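Local coordinates for protein MdcD (Pseudomonas aeruginosa, PDB 5VIP) that probably acts as a carboxyltransferase-family subunit of biotin-independent malonate decarboxylase, taking part in carboxy-lyase or carboxyl-transfer chemistry, at residues 170-175 with 240-245. Numbering follows the deposited sequence.
Sequences CSYVLV and FAKGLP
Y172, the first residue of strand 172-176, carries this contact with the turn that follows helix 229-242. CG lies anti to the carbonyl carbon (chi1 -56°), and the ring extends to the helix end. There Y172 OH donates a short hydrogen bond of 2.5 Å to G243 O. The acceptor sits at the ring edge, in its plane, and the bond runs nearly along the C=O axis (164° at the oxygen). G243 leaves the helix with positive phi (84°), and its carbonyl accepts the bond from the phenol hydroxyl. P245 meets the ring tip to tip, with P245 CD 3.8 Å from Y172 CZ. P245 CD also lies 3.5 Å from S171 OG, so the proline packs against both residues. This part is the tight one, with S171 and Y172 both buried. The contact loosens at two exposed residues. The K242 and Y172 side chains cross obliquely, K242 CE 3.7 Å from Y172 CE1. L244 is exposed too; of its side chain, CD2 approaches S171 OG. Y239 from the same helix also meets the Y172 ring. The contact joins the loop after a helix to the start of a parallel strand, consistent with the layered alpha/beta core of the ClpP/crotonase fold.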
loop_
_atom_site.group_PDB
_atom_site.type_symbol
_atom_site.label_atom_id
_atom_site.label_comp_id
_atom_site.label_asym_id
_atom_site.label_seq_id
_atom_site.Cartn_x
_atom_site.Cartn_y
_atom_site.Cartn_z
ATOM N N CYS B 170 1.299 -8.930 -4.517
ATOM C CA CYS B 170 2.253 -9.953 -4.964
ATOM C C CYS B 170 1.594 -10.978 -5.886
ATOM O O CYS B 170 0.440 -11.359 -5.660
ATOM C CB CYS B 170 2.868 -10.669 -3.755
ATOM S SG CYS B 170 4.017 -9.603 -2.824
ATOM N N SER B 171 2.330 -11.428 -6.902
ATOM C CA SER B 171 1.830 -12.432 -7.852
ATOM C C SER B 171 1.304 -13.687 -7.180
ATOM O O SER B 171 0.261 -14.223 -7.563
ATOM C CB SER B 171 2.938 -12.844 -8.839
ATOM O OG SER B 171 3.283 -11.764 -9.700
ATOM N N TYR B 172 2.044 -14.176 -6.191
ATOM C CA TYR B 172 1.642 -15.397 -5.498
ATOM C C TYR B 172 1.769 -15.228 -4.000
ATOM O O TYR B 172 2.770 -14.701 -3.526
ATOM C CB TYR B 172 2.487 -16.595 -5.958
ATOM C CG TYR B 172 2.424 -16.793 -7.449
ATOM C CD1 TYR B 172 1.251 -17.230 -8.057
ATOM C CD2 TYR B 172 3.516 -16.490 -8.253
ATOM C CE1 TYR B 172 1.179 -17.390 -9.443
ATOM C CE2 TYR B 172 3.462 -16.650 -9.635
ATOM C CZ TYR B 172 2.290 -17.101 -10.221
ATOM O OH TYR B 172 2.247 -17.252 -11.593
ATOM N N VAL B 173 0.754 -15.691 -3.269
ATOM C CA VAL B 173 0.758 -15.647 -1.810
ATOM C C VAL B 173 0.650 -17.057 -1.245
ATOM O O VAL B 173 -0.329 -17.772 -1.512
ATOM C CB VAL B 173 -0.411 -14.794 -1.252
ATOM C CG1 VAL B 173 -0.415 -14.856 0.271
ATOM C CG2 VAL B 173 -0.303 -13.353 -1.738
ATOM N N LEU B 174 1.662 -17.465 -0.488
ATOM C CA LEU B 174 1.700 -18.823 0.050
ATOM C C LEU B 174 1.520 -18.746 1.552
ATOM O O LEU B 174 2.170 -17.938 2.217
ATOM C CB LEU B 174 3.020 -19.538 -0.295
ATOM C CG LEU B 174 3.604 -19.332 -1.706
ATOM C CD1 LEU B 174 4.823 -20.230 -1.962
ATOM C CD2 LEU B 174 2.559 -19.471 -2.784
ATOM N N VAL B 175 0.640 -19.578 2.094
ATOM C CA VAL B 175 0.360 -19.526 3.521
ATOM C C VAL B 175 0.416 -20.911 4.166
ATOM O O VAL B 175 0.243 -21.933 3.500
ATOM C CB VAL B 175 -1.022 -18.904 3.798
ATOM C CG1 VAL B 175 -1.071 -17.438 3.333
ATOM C CG2 VAL B 175 -2.127 -19.743 3.125
ATOM N N PHE B 240 7.969 -19.386 -8.689
ATOM C CA PHE B 240 8.866 -18.585 -9.519
ATOM C C PHE B 240 8.990 -19.152 -10.928
ATOM O O PHE B 240 9.014 -18.395 -11.888
ATOM C CB PHE B 240 10.259 -18.469 -8.895
ATOM C CG PHE B 240 10.328 -17.441 -7.789
ATOM C CD1 PHE B 240 10.009 -16.119 -8.044
ATOM C CD2 PHE B 240 10.702 -17.803 -6.508
ATOM C CE1 PHE B 240 10.066 -15.158 -7.039
ATOM C CE2 PHE B 240 10.760 -16.848 -5.490
ATOM C CZ PHE B 240 10.436 -15.531 -5.755
ATOM N N ALA B 241 9.069 -20.472 -11.043
ATOM C CA ALA B 241 9.226 -21.124 -12.355
ATOM C C ALA B 241 7.968 -20.962 -13.218
ATOM O O ALA B 241 8.021 -20.990 -14.446
ATOM C CB ALA B 241 9.559 -22.595 -12.174
ATOM N N LYS B 242 6.840 -20.799 -12.545
ATOM C CA LYS B 242 5.550 -20.535 -13.177
ATOM C C LYS B 242 5.530 -19.191 -13.910
ATOM O O LYS B 242 4.896 -19.055 -14.957
ATOM C CB LYS B 242 4.476 -20.582 -12.094
ATOM C CG LYS B 242 3.057 -20.554 -12.513
ATOM C CD LYS B 242 2.252 -20.964 -11.286
ATOM C CE LYS B 242 0.828 -20.482 -11.366
ATOM N NZ LYS B 242 -0.005 -21.300 -12.267
ATOM N N GLY B 243 6.229 -18.197 -13.365
ATOM C CA GLY B 243 6.296 -16.894 -14.012
ATOM C C GLY B 243 5.100 -16.033 -13.663
ATOM O O GLY B 243 4.287 -16.394 -12.794
ATOM N N LEU B 244 4.970 -14.902 -14.352
ATOM C CA LEU B 244 3.891 -13.958 -14.076
ATOM C C LEU B 244 2.502 -14.539 -14.393
ATOM O O LEU B 244 2.278 -15.064 -15.483
ATOM C CB LEU B 244 4.108 -12.672 -14.872
ATOM C CG LEU B 244 5.238 -11.762 -14.387
ATOM C CD1 LEU B 244 5.458 -10.619 -15.374
ATOM C CD2 LEU B 244 4.883 -11.218 -13.008
ATOM N N PRO B 245 1.560 -14.432 -13.443
ATOM C CA PRO B 245 0.196 -14.923 -13.695
ATOM C C PRO B 245 -0.525 -14.110 -14.779
ATOM O O PRO B 245 -0.343 -12.893 -14.885
ATOM C CB PRO B 245 -0.499 -14.774 -12.330
ATOM C CG PRO B 245 0.301 -13.761 -11.588
ATOM C CD PRO B 245 1.716 -13.847 -12.100
#